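Side-chain contacts in beta-glucanase (Bacteroides thetaiotaomicron, PDB 6EUG), which probably hydrolyses beta-1,3-galactosidic bonds in arabinogalactan through its family 43 glycoside hydrolase domain, the part of the longer protein contained in this chain: residues 100-105 with 156-161; 128-131 with 135-138; 202-207 with 231-236; 208-213 with 236-241. All blocks are in the same frame, centred on the assembly; numbering follows the deposited sequence.

Contact 1: 100-105 with 156-161; sequences GHDIEK and IRSGRV
Asp-102 reaches from the loop between strands 87-94 and 108-117 to Ser-158 on strand 154-159, and the carboxylate end does nearly all the touching. Its CB points at the strand but stays 4.0 Å from Ser-158 OG. CG comes closer, and OD2 closes the gap, accepting a hydrogen bond from Ser-158 OG at 2.8 Å. The hydroxyl arrives from above the carboxylate plane, 55° out of it. Ser-158 offers it by a first torsion of 77°, which holds OG between its own backbone N and carbonyl carbon and directs it at the loop. A water reinforces the link: it donates to Asp-102 OD2 at 2.6 Å and accepts from Ser-158 N at 3.0 Å, so one carboxylate oxygen is tied to both the hydroxyl and the backbone of the same serine. Arg-140 also hydrogen-bonds Ser-158 OG, and its charge, though only in a long, weak ion pair with Asp-102, would probably favour an anionic aspartate. Serine suits the site because its short side chain carries a hydroxyl that can donate to Asp-102 while accepting from Arg-140. The loop has a built-in brace as well. It makes a type I turn from His-101 to Glu-104, with Asp-102 at its second position, and Ile-103 N donates to His-101 ND1 at 3.1 Å. Five successive sheets of mainly antiparallel strands identify the five-bladed beta-propeller of family 43. In that fold the contact joins a connection between consecutive blades to the outermost strand of the blade that the connection enters.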
loop_
_atom_site.group_PDB
_atom_site.type_symbol
_atom_site.label_atom_id
_atom_site.label_comp_id
_atom_site.label_asym_id
_atom_site.label_seq_id
_atom_site.Cartn_x
_atom_site.Cartn_y
_atom_site.Cartn_z
ATOM N N GLY A 100 -12.276 13.749 19.477
ATOM C CA GLY A 100 -12.684 12.354 19.395
ATOM C C GLY A 100 -12.955 11.773 18.016
ATOM O O GLY A 100 -13.354 10.620 17.916
ATOM N N HIS A 101 -12.749 12.560 16.965
ATOM C CA HIS A 101 -12.983 12.119 15.561
ATOM C C HIS A 101 -11.944 11.063 15.165
ATOM O O HIS A 101 -10.787 11.116 15.630
ATOM C CB HIS A 101 -12.899 13.308 14.609
ATOM C CG HIS A 101 -13.473 13.045 13.252
ATOM N ND1 HIS A 101 -12.743 12.488 12.226
ATOM C CD2 HIS A 101 -14.711 13.287 12.746
ATOM C CE1 HIS A 101 -13.510 12.377 11.153
ATOM N NE2 HIS A 101 -14.706 12.871 11.436
ATOM N N ASP A 102 -12.328 10.133 14.296
ATOM C CA ASP A 102 -11.415 9.053 13.882
ATOM C C ASP A 102 -10.111 9.629 13.296
ATOM O O ASP A 102 -9.039 9.060 13.526
ATOM C CB ASP A 102 -12.065 8.116 12.815
ATOM C CG ASP A 102 -13.056 7.097 13.397
ATOM O OD1 ASP A 102 -13.330 7.103 14.635
ATOM O OD2 ASP A 102 -13.583 6.268 12.571
ATOM N N ILE A 103 -10.188 10.720 12.531
ATOM C CA ILE A 103 -8.964 11.355 11.964
ATOM C C ILE A 103 -8.535 12.657 12.655
ATOM O O ILE A 103 -7.894 13.536 12.044
ATOM C CB ILE A 103 -9.007 11.496 10.422
ATOM C CG1 ILE A 103 -10.173 12.349 9.927
ATOM C CG2 ILE A 103 -9.049 10.106 9.784
ATOM C CD1 ILE A 103 -9.986 12.842 8.500
ATOM N N GLU A 104 -8.848 12.774 13.943
ATOM C CA GLU A 104 -8.411 13.929 14.731
ATOM C C GLU A 104 -6.891 14.059 14.738
ATOM O O GLU A 104 -6.159 13.033 14.691
ATOM C CB GLU A 104 -8.966 13.869 16.155
ATOM C CG GLU A 104 -8.413 12.804 17.069
ATOM C CD GLU A 104 -9.095 12.853 18.424
ATOM O OE1 GLU A 104 -9.538 11.757 18.848
ATOM O OE2 GLU A 104 -9.225 13.991 19.010
ATOM N N LYS A 105 -6.415 15.305 14.786
ATOM C CA LYS A 105 -4.967 15.563 14.860
ATOM C C LYS A 105 -4.352 14.735 16.002
ATOM O O LYS A 105 -4.891 14.698 17.134
ATOM C CB LYS A 105 -4.651 17.055 15.059
ATOM C CG LYS A 105 -3.202 17.431 14.756
ATOM C CD LYS A 105 -2.877 18.847 15.162
ATOM C CE LYS A 105 -1.384 19.012 15.438
ATOM N NZ LYS A 105 -0.777 19.606 14.244
ATOM N N ILE A 156 -15.302 9.424 5.339
ATOM C CA ILE A 156 -16.547 8.652 5.498
ATOM C C ILE A 156 -16.521 7.778 6.739
ATOM O O ILE A 156 -17.375 7.913 7.589
ATOM C CB ILE A 156 -16.884 7.799 4.255
ATOM C CG1 ILE A 156 -17.011 8.678 3.020
ATOM C CG2 ILE A 156 -18.168 7.016 4.491
ATOM C CD1 ILE A 156 -17.109 7.901 1.720
ATOM N N ARG A 157 -15.612 6.806 6.803
ATOM C CA ARG A 157 -15.565 5.873 7.944
ATOM C C ARG A 157 -14.238 5.098 7.958
ATOM O O ARG A 157 -13.454 5.207 7.005
ATOM C CB ARG A 157 -16.763 4.908 7.916
ATOM C CG ARG A 157 -16.648 3.821 6.859
ATOM C CD ARG A 157 -17.811 2.835 6.829
ATOM N NE ARG A 157 -19.026 3.479 6.303
ATOM C CZ ARG A 157 -19.419 3.564 5.018
ATOM N NH1 ARG A 157 -20.562 4.209 4.750
ATOM N NH2 ARG A 157 -18.709 3.066 3.992
ATOM N N SER A 158 -13.978 4.418 9.082
ATOM C CA SER A 158 -12.782 3.578 9.251
ATOM C C SER A 158 -13.158 2.319 10.003
ATOM O O SER A 158 -14.190 2.262 10.706
ATOM C CB SER A 158 -11.642 4.320 9.982
ATOM O OG SER A 158 -11.857 4.421 11.397
ATOM N N GLY A 159 -12.325 1.291 9.870
ATOM C CA GLY A 159 -12.579 0.062 10.589
ATOM C C GLY A 159 -11.627 -1.041 10.159
ATOM O O GLY A 159 -10.909 -0.903 9.166
ATOM N N ARG A 160 -11.642 -2.137 10.915
ATOM C CA ARG A 160 -11.060 -3.398 10.475
ATOM C C ARG A 160 -11.980 -3.997 9.384
ATOM O O ARG A 160 -13.154 -3.560 9.202
ATOM C CB ARG A 160 -10.806 -4.359 11.658
ATOM C CG ARG A 160 -9.692 -3.925 12.621
ATOM C CD ARG A 160 -9.335 -4.975 13.662
ATOM N NE ARG A 160 -8.219 -4.505 14.492
ATOM C CZ ARG A 160 -7.634 -5.189 15.462
ATOM N NH1 ARG A 160 -8.053 -6.396 15.778
ATOM N NH2 ARG A 160 -6.608 -4.666 16.124
ATOM N N VAL A 161 -11.475 -4.999 8.682
ATOM C CA VAL A 161 -12.066 -5.416 7.404
ATOM C C VAL A 161 -12.947 -6.669 7.493
ATOM O O VAL A 161 -12.523 -7.697 8.008
ATOM C CB VAL A 161 -10.977 -5.615 6.330
ATOM C CG1 VAL A 161 -11.598 -5.932 4.974
ATOM C CG2 VAL A 161 -10.038 -4.394 6.220
HETATM O O HOH W 1 -15.718 5.352 11.400
#

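Contact 2: 128-131 with 135-138; sequences HLEL and GYGP. With GIM (glucoimidazole), chain B.
Glu-130 and Tyr-136 meet where strand 122-130 turns back towards strand 140-146, in a beta-hairpin connection that supplies a tyrosine to the glucoimidazole pocket of the propeller. Glu-130 leans over the loop: its CB lies 3.3 Å from Gly-135 O, and its CG is 3.7 Å from Tyr-136 CD2. A bend at the second torsion (-73°) folds the carboxylate back beside the backbone of Tyr-136 and Pro-138, with its plane 60° from the tyrosine ring. OE2 accepts from His-128 NE2 at 2.6 Å in an almost straight bond (168°), met on its anti side, while OE1 takes the backbone N-H of Ala-139. Proline has no hydrogen to give, so the approach of Glu-130 OE1 to Pro-138 N is plain packing. The imidazole in turn puts its CE1 4.0 Å from Tyr-136 CD2, at the edge of the phenol ring and near its plane. Beyond that, Tyr-136 OH hydrogen-bonds Glu-110, another pocket residue, and lies 3.3 Å from O6 of glucoimidazole. At the other end of the turn, Leu-131 CB packs on Pro-138 CG at 4.1 Å, and a water donates to both Leu-131 O and Gly-135 O. Glycine fits position 135, whose positive phi would strain most other residues. Chemically, a short histidine-carboxylate bond fixes the rotation of the imidazole, while the same glutamate ties the strand end to the return of the loop; together they form a second shell beside a pocket tyrosine.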
loop_
_atom_site.group_PDB
_atom_site.type_symbol
_atom_site.label_atom_id
_atom_site.label_comp_id
_atom_site.label_asym_id
_atom_site.label_seq_id
_atom_site.Cartn_x
_atom_site.Cartn_y
_atom_site.Cartn_z
ATOM N N HIS A 128 -4.173 3.723 5.522
ATOM C CA HIS A 128 -3.945 3.081 6.825
ATOM C C HIS A 128 -4.119 4.120 7.918
ATOM O O HIS A 128 -3.460 5.127 7.892
ATOM C CB HIS A 128 -2.516 2.501 6.814
ATOM C CG HIS A 128 -2.034 1.922 8.122
ATOM N ND1 HIS A 128 -0.696 1.658 8.347
ATOM C CD2 HIS A 128 -2.688 1.553 9.256
ATOM C CE1 HIS A 128 -0.547 1.187 9.574
ATOM N NE2 HIS A 128 -1.739 1.105 10.144
ATOM N N LEU A 129 -5.059 3.865 8.843
ATOM C CA LEU A 129 -5.332 4.725 9.988
ATOM C C LEU A 129 -5.032 4.013 11.312
ATOM O O LEU A 129 -5.432 2.867 11.498
ATOM C CB LEU A 129 -6.814 5.155 9.996
ATOM C CG LEU A 129 -7.276 6.059 11.164
ATOM C CD1 LEU A 129 -6.616 7.434 11.113
ATOM C CD2 LEU A 129 -8.788 6.216 11.130
ATOM N N GLU A 130 -4.353 4.712 12.240
ATOM C CA GLU A 130 -4.290 4.327 13.634
ATOM C C GLU A 130 -4.821 5.511 14.471
ATOM O O GLU A 130 -4.419 6.677 14.281
ATOM C CB GLU A 130 -2.863 3.962 14.071
ATOM C CG GLU A 130 -2.171 2.864 13.251
ATOM C CD GLU A 130 -2.673 1.447 13.468
ATOM O OE1 GLU A 130 -3.413 1.205 14.452
ATOM O OE2 GLU A 130 -2.276 0.540 12.674
ATOM N N LEU A 131 -5.758 5.192 15.365
ATOM C CA LEU A 131 -6.430 6.185 16.186
ATOM C C LEU A 131 -5.454 6.872 17.153
ATOM O O LEU A 131 -4.499 6.254 17.635
ATOM C CB LEU A 131 -7.594 5.553 16.956
ATOM C CG LEU A 131 -8.712 4.860 16.162
ATOM C CD1 LEU A 131 -9.708 4.157 17.088
ATOM C CD2 LEU A 131 -9.435 5.852 15.270
ATOM N N GLY A 135 -1.151 3.982 19.562
ATOM C CA GLY A 135 0.001 3.355 18.884
ATOM C C GLY A 135 -0.409 2.770 17.521
ATOM O O GLY A 135 -1.141 3.391 16.771
ATOM N N TYR A 136 0.054 1.568 17.216
ATOM C CA TYR A 136 -0.384 0.836 16.009
ATOM C C TYR A 136 -1.401 -0.313 16.334
ATOM O O TYR A 136 -1.634 -1.210 15.520
ATOM C CB TYR A 136 0.850 0.321 15.216
ATOM C CG TYR A 136 1.600 1.390 14.415
ATOM C CD1 TYR A 136 2.615 2.137 14.996
ATOM C CD2 TYR A 136 1.314 1.622 13.067
ATOM C CE1 TYR A 136 3.311 3.114 14.284
ATOM C CE2 TYR A 136 1.996 2.603 12.346
ATOM C CZ TYR A 136 3.015 3.343 12.960
ATOM O OH TYR A 136 3.726 4.330 12.292
ATOM N N GLY A 137 -2.014 -0.272 17.509
ATOM C CA GLY A 137 -3.029 -1.240 17.917
ATOM C C GLY A 137 -4.260 -1.389 17.025
ATOM O O GLY A 137 -4.582 -2.495 16.630
ATOM N N PRO A 138 -4.975 -0.282 16.731
ATOM C CA PRO A 138 -6.246 -0.420 16.004
ATOM C C PRO A 138 -6.218 -1.110 14.623
ATOM O O PRO A 138 -7.191 -1.762 14.258
ATOM C CB PRO A 138 -6.764 1.031 15.921
ATOM C CG PRO A 138 -6.168 1.686 17.131
ATOM C CD PRO A 138 -4.802 1.069 17.290
HETATM C C1 GIM B . 6.551 -0.070 8.396
HETATM C C2 GIM B . 5.642 0.367 7.312
HETATM N N10 GIM B . 7.013 0.697 9.399
HETATM C C3 GIM B . 5.600 1.905 7.261
HETATM C C4 GIM B . 5.467 2.461 8.710
HETATM C C5 GIM B . 6.734 2.154 9.524
HETATM C C6 GIM B . 6.628 2.583 10.986
HETATM C C7 GIM B . 7.789 -1.362 9.671
HETATM C C8 GIM B . 7.797 -0.083 10.192
HETATM N N1 GIM B . 7.017 -1.333 8.562
HETATM O O3 GIM B . 4.476 2.356 6.490
HETATM O O2 GIM B . 6.004 -0.341 6.096
HETATM O O4 GIM B . 4.299 1.969 9.417
HETATM O O6 GIM B . 5.683 1.771 11.678
HETATM O O HOH W 2 -1.839 6.067 16.845
#

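Contact 3: 202-207 with 231-236; sequences VKRDLK and SEDNLT
Arg-204 NH2 serves two carboxylates at once, donating to Asp-233 OD1 at 3.1 Å and to Asp-205 OD2 at 3.0 Å. The guanidinium grips Asp-233 end-on, for NH1 also gives a nearly straight bond (175°) to Asp-233 OD2 at 3.0 Å. It holds Asp-205 side-on, through NE and NH2. A bend at the third torsion (60°) swings the guanidinium round, so that neighbouring edges of one flat group face both acids. The carboxylate of Asp-233 is rotated 52° from the guanidinium plane, and both of its oxygens are approached from above their own plane. Beside this network Val-202 CG2 packs 3.2 Å from Glu-232 OE2, and Glu-232 OE1 accepts from Thr-236 OG1 and pairs with Arg-255. Glu-232 and Asp-233 belong to a type I' turn, Glu-232 to Leu-235, linking strands 225-231 and 236-242. Asp-233 and Asn-234 occupy its left-handed central positions, which suit Asp and Asn better than most residues. A water donates to both Asp-205 OD2 and Ser-231 OG. Two like charges, Asp-205 and Asp-233, are thus probably reconciled by the arginine between them, which pins the hairpin turn to helix 200-205.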
loop_
_atom_site.group_PDB
_atom_site.type_symbol
_atom_site.label_atom_id
_atom_site.label_comp_id
_atom_site.label_asym_id
_atom_site.label_seq_id
_atom_site.Cartn_x
_atom_site.Cartn_y
_atom_site.Cartn_z
ATOM N N VAL A 202 -6.912 -15.330 12.052
ATOM C CA VAL A 202 -8.172 -15.080 11.363
ATOM C C VAL A 202 -9.368 -15.315 12.316
ATOM O O VAL A 202 -10.266 -14.450 12.437
ATOM C CB VAL A 202 -8.336 -15.951 10.091
ATOM C CG1 VAL A 202 -9.687 -15.707 9.424
ATOM C CG2 VAL A 202 -7.209 -15.693 9.079
ATOM N N LYS A 203 -9.373 -16.463 12.987
ATOM C CA LYS A 203 -10.449 -16.805 13.960
ATOM C C LYS A 203 -10.486 -15.796 15.133
ATOM O O LYS A 203 -11.561 -15.352 15.527
ATOM C CB LYS A 203 -10.275 -18.263 14.456
ATOM N N ARG A 204 -9.312 -15.392 15.631
ATOM C CA ARG A 204 -9.192 -14.401 16.701
ATOM C C ARG A 204 -9.898 -13.102 16.312
ATOM O O ARG A 204 -10.622 -12.517 17.114
ATOM C CB ARG A 204 -7.722 -14.113 16.990
ATOM C CG ARG A 204 -7.440 -13.228 18.200
ATOM C CD ARG A 204 -6.018 -12.685 18.195
ATOM N NE ARG A 204 -5.718 -11.856 17.010
ATOM C CZ ARG A 204 -4.520 -11.356 16.694
ATOM N NH1 ARG A 204 -3.452 -11.571 17.467
ATOM N NH2 ARG A 204 -4.381 -10.607 15.598
ATOM N N ASP A 205 -9.691 -12.668 15.072
ATOM C CA ASP A 205 -10.162 -11.359 14.650
ATOM C C ASP A 205 -11.495 -11.405 13.909
ATOM O O ASP A 205 -11.989 -10.353 13.484
ATOM C CB ASP A 205 -9.089 -10.717 13.757
ATOM C CG ASP A 205 -7.804 -10.363 14.519
ATOM O OD1 ASP A 205 -7.852 -10.237 15.780
ATOM O OD2 ASP A 205 -6.742 -10.183 13.841
ATOM N N LEU A 206 -12.079 -12.603 13.771
ATOM C CA LEU A 206 -13.274 -12.810 12.949
ATOM C C LEU A 206 -14.411 -11.861 13.308
ATOM O O LEU A 206 -14.998 -11.296 12.389
ATOM C CB LEU A 206 -13.768 -14.263 13.037
ATOM C CG LEU A 206 -15.016 -14.666 12.215
ATOM C CD1 LEU A 206 -14.670 -14.719 10.744
ATOM C CD2 LEU A 206 -15.560 -16.025 12.678
ATOM N N LYS A 207 -14.734 -11.704 14.606
ATOM C CA LYS A 207 -15.969 -10.973 14.995
ATOM C C LYS A 207 -15.908 -9.491 14.639
ATOM O O LYS A 207 -16.855 -8.948 14.055
ATOM C CB LYS A 207 -16.314 -11.147 16.492
ATOM N N SER A 231 -2.192 -8.102 7.086
ATOM C CA SER A 231 -3.206 -8.475 8.107
ATOM C C SER A 231 -2.640 -9.458 9.157
ATOM O O SER A 231 -1.466 -9.817 9.102
ATOM C CB SER A 231 -4.412 -9.129 7.404
ATOM O OG SER A 231 -5.582 -9.185 8.228
ATOM N N GLU A 232 -3.467 -9.899 10.116
ATOM C CA GLU A 232 -3.052 -10.917 11.079
ATOM C C GLU A 232 -1.703 -10.548 11.783
ATOM O O GLU A 232 -0.711 -11.291 11.725
ATOM C CB GLU A 232 -2.968 -12.283 10.360
ATOM C CG GLU A 232 -4.220 -12.699 9.597
ATOM C CD GLU A 232 -4.123 -14.002 8.808
ATOM O OE1 GLU A 232 -3.318 -14.931 9.177
ATOM O OE2 GLU A 232 -4.831 -14.101 7.744
ATOM N N ASP A 233 -1.672 -9.389 12.437
ATOM C CA ASP A 233 -0.468 -8.890 13.140
ATOM C C ASP A 233 0.713 -8.741 12.135
ATOM O O ASP A 233 1.869 -9.051 12.479
ATOM C CB ASP A 233 -0.064 -9.752 14.368
ATOM C CG ASP A 233 -0.994 -9.563 15.596
ATOM O OD1 ASP A 233 -1.887 -8.735 15.612
ATOM O OD2 ASP A 233 -0.865 -10.293 16.586
ATOM N N ASN A 234 0.377 -8.310 10.899
ATOM C CA ASN A 234 1.325 -8.133 9.771
ATOM C C ASN A 234 1.841 -9.464 9.158
ATOM O O ASN A 234 2.626 -9.442 8.211
ATOM C CB ASN A 234 2.551 -7.249 10.158
ATOM C CG ASN A 234 2.198 -5.798 10.455
ATOM O OD1 ASN A 234 1.086 -5.335 10.221
ATOM N ND2 ASN A 234 3.156 -5.084 11.028
ATOM N N LEU A 235 1.400 -10.608 9.665
ATOM C CA LEU A 235 1.968 -11.899 9.257
ATOM C C LEU A 235 1.506 -12.403 7.867
ATOM O O LEU A 235 2.181 -13.226 7.268
ATOM C CB LEU A 235 1.693 -12.979 10.313
ATOM C CG LEU A 235 2.336 -12.752 11.694
ATOM C CD1 LEU A 235 1.659 -13.516 12.817
ATOM C CD2 LEU A 235 3.804 -13.085 11.654
ATOM N N THR A 236 0.347 -11.959 7.401
ATOM C CA THR A 236 -0.330 -12.596 6.253
ATOM C C THR A 236 -0.916 -11.506 5.378
ATOM O O THR A 236 -1.510 -10.535 5.924
ATOM C CB THR A 236 -1.479 -13.505 6.787
ATOM O OG1 THR A 236 -0.941 -14.467 7.727
ATOM C CG2 THR A 236 -2.189 -14.241 5.647
HETATM O O HOH W 3 -6.431 -10.083 11.101
#

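Contact 4: 208-213 with 236-241; sequences DGQMSR and TLQIAE
Gln-238 lays its amide across the side chain of Gln-210, the two chains crossing at about a right angle and their amide planes 31° apart. Its OE1 packs 3.3 Å from Gln-210 CB, and its NE2 donates to Gln-210 OE1 at 3.1 Å. The bond is nearly straight at nitrogen (172°) and lies close to the amide plane of Gln-238, but the donor is tilted 33° from the carbonyl plane of Gln-210. Opposite shapes allow this meeting. Gln-238 runs out extended beyond CG, whereas Gln-210 is folded at its second torsion, which turns its carbonyl oxygen towards the incoming nitrogen. Strand 236-242 is the third strand of a propeller blade, and the loop 208-213 leads from helix 200-205 into strand 215-219, the first strand of that blade; the glutamine pair therefore fastens the blade's entry segment to its third strand, which lies between two others of the same sheet. Both residues are buried, so their polar ends need partners. Gln-238 OE1 is bonded to Tyr-229 OH, its NE2 also reaches Glu-232 OE2, and Gln-210 NE2 donates to Val-202 O on the helix. Glutamine suits both places because each amide carries a donor and an acceptor without bringing in charge. Tyr-253, from the neighbouring strand 252-256, touches both side chains.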
loop_
_atom_site.group_PDB
_atom_site.type_symbol
_atom_site.label_atom_id
_atom_site.label_comp_id
_atom_site.label_asym_id
_atom_site.label_seq_id
_atom_site.Cartn_x
_atom_site.Cartn_y
_atom_site.Cartn_z
ATOM N N ASP A 208 -14.783 -8.855 14.922
ATOM C CA ASP A 208 -14.646 -7.398 14.740
ATOM C C ASP A 208 -13.942 -7.002 13.436
ATOM O O ASP A 208 -13.923 -5.815 13.075
ATOM C CB ASP A 208 -13.920 -6.763 15.938
ATOM C CG ASP A 208 -14.690 -6.892 17.233
ATOM O OD1 ASP A 208 -15.948 -6.970 17.242
ATOM O OD2 ASP A 208 -14.011 -6.910 18.277
ATOM N N GLY A 209 -13.429 -7.988 12.707
ATOM C CA GLY A 209 -12.767 -7.727 11.418
ATOM C C GLY A 209 -11.253 -7.926 11.374
ATOM O O GLY A 209 -10.537 -7.812 12.371
ATOM N N GLN A 210 -10.771 -8.181 10.169
ATOM C CA GLN A 210 -9.356 -8.462 9.926
ATOM C C GLN A 210 -8.531 -7.176 9.987
ATOM O O GLN A 210 -9.006 -6.095 9.570
ATOM C CB GLN A 210 -9.183 -9.155 8.566
ATOM C CG GLN A 210 -9.952 -10.480 8.464
ATOM C CD GLN A 210 -9.494 -11.500 9.481
ATOM O OE1 GLN A 210 -8.298 -11.813 9.548
ATOM N NE2 GLN A 210 -10.454 -12.038 10.293
ATOM N N MET A 211 -7.313 -7.300 10.522
ATOM C CA MET A 211 -6.412 -6.168 10.681
ATOM C C MET A 211 -5.914 -5.680 9.337
ATOM O O MET A 211 -5.766 -6.462 8.421
ATOM C CB MET A 211 -5.207 -6.539 11.561
ATOM C CG MET A 211 -5.564 -6.901 13.011
ATOM S SD MET A 211 -4.191 -7.570 13.959
ATOM C CE MET A 211 -3.110 -6.140 14.091
ATOM N N SER A 212 -5.719 -4.361 9.224
ATOM C CA SER A 212 -5.168 -3.741 7.993
ATOM C C SER A 212 -4.154 -2.703 8.364
ATOM O O SER A 212 -4.519 -1.728 9.028
ATOM C CB SER A 212 -6.326 -3.087 7.171
ATOM O OG SER A 212 -5.877 -2.573 5.916
ATOM N N ARG A 213 -2.882 -2.912 7.969
ATOM C CA ARG A 213 -1.823 -1.936 8.156
ATOM C C ARG A 213 -1.304 -1.446 6.783
ATOM O O ARG A 213 -2.050 -0.730 6.101
ATOM C CB ARG A 213 -0.748 -2.415 9.165
ATOM C CG ARG A 213 -1.293 -2.625 10.571
ATOM C CD ARG A 213 -0.217 -2.319 11.616
ATOM N NE ARG A 213 -0.600 -2.578 13.010
ATOM C CZ ARG A 213 -0.361 -3.713 13.673
ATOM N NH1 ARG A 213 0.201 -4.770 13.069
ATOM N NH2 ARG A 213 -0.720 -3.814 14.954
ATOM N N THR A 236 0.347 -11.959 7.401
ATOM C CA THR A 236 -0.330 -12.596 6.253
ATOM C C THR A 236 -0.916 -11.506 5.378
ATOM O O THR A 236 -1.510 -10.535 5.924
ATOM C CB THR A 236 -1.479 -13.505 6.787
ATOM O OG1 THR A 236 -0.941 -14.467 7.727
ATOM C CG2 THR A 236 -2.189 -14.241 5.647
ATOM N N LEU A 237 -0.793 -11.631 4.037
ATOM C CA LEU A 237 -1.462 -10.676 3.125
ATOM C C LEU A 237 -2.917 -11.103 2.885
ATOM O O LEU A 237 -3.197 -12.297 2.791
ATOM C CB LEU A 237 -0.796 -10.606 1.765
ATOM C CG LEU A 237 0.523 -9.866 1.651
ATOM C CD1 LEU A 237 1.110 -10.176 0.294
ATOM C CD2 LEU A 237 0.313 -8.357 1.828
ATOM N N GLN A 238 -3.823 -10.116 2.801
ATOM C CA GLN A 238 -5.209 -10.375 2.367
ATOM C C GLN A 238 -5.586 -9.492 1.175
ATOM O O GLN A 238 -5.052 -8.374 1.037
ATOM C CB GLN A 238 -6.207 -10.253 3.538
ATOM C CG GLN A 238 -6.024 -11.329 4.611
ATOM C CD GLN A 238 -6.964 -11.190 5.811
ATOM O OE1 GLN A 238 -7.866 -10.332 5.802
ATOM N NE2 GLN A 238 -6.747 -12.017 6.868
ATOM N N ILE A 239 -6.453 -10.032 0.285
ATOM C CA ILE A 239 -6.954 -9.330 -0.910
ATOM C C ILE A 239 -8.466 -9.383 -0.833
ATOM O O ILE A 239 -9.020 -10.488 -0.845
ATOM C CB ILE A 239 -6.488 -9.989 -2.223
ATOM C CG1 ILE A 239 -4.956 -10.106 -2.234
ATOM C CG2 ILE A 239 -7.011 -9.217 -3.435
ATOM C CD1 ILE A 239 -4.353 -10.695 -3.510
ATOM N N ALA A 240 -9.099 -8.202 -0.748
ATOM C CA ALA A 240 -10.558 -8.052 -0.522
ATOM C C ALA A 240 -11.234 -7.249 -1.643
ATOM O O ALA A 240 -10.839 -6.116 -1.946
ATOM C CB ALA A 240 -10.816 -7.379 0.816
ATOM N N GLU A 241 -12.267 -7.829 -2.239
ATOM C CA GLU A 241 -13.099 -7.133 -3.213
ATOM C C GLU A 241 -13.860 -5.923 -2.611
ATOM O O GLU A 241 -14.490 -6.043 -1.552
ATOM C CB GLU A 241 -14.081 -8.143 -3.795
ATOM C CG GLU A 241 -14.977 -7.633 -4.922
ATOM C CD GLU A 241 -16.085 -8.601 -5.287
ATOM O OE1 GLU A 241 -16.825 -9.074 -4.369
ATOM O OE2 GLU A 241 -16.240 -8.878 -6.497
#

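In the fold
Contacts 1 and 2 belong to one propeller blade, their centres about 9 Å apart, and Arg-160 of contact 1 joins them by a probable hydrogen bond from NE to Pro-138 O (2.9 Å). Contacts 3 and 4 form a second pair, with centres about 7 Å apart, sharing Thr-236 in the next blade. The two groups are sewn together at the blade boundary: Gln-210 N lies 2.8 Å from Val-161 O, and Arg-213 NH2 of contact 4 lies 2.8 Å from Tyr-136 O of contact 2. Through Tyr-136, contact 2 lines the glucoimidazole pocket itself, whereas in contact 3 the Asp-233 side chain remains about 12 Å from the ligand.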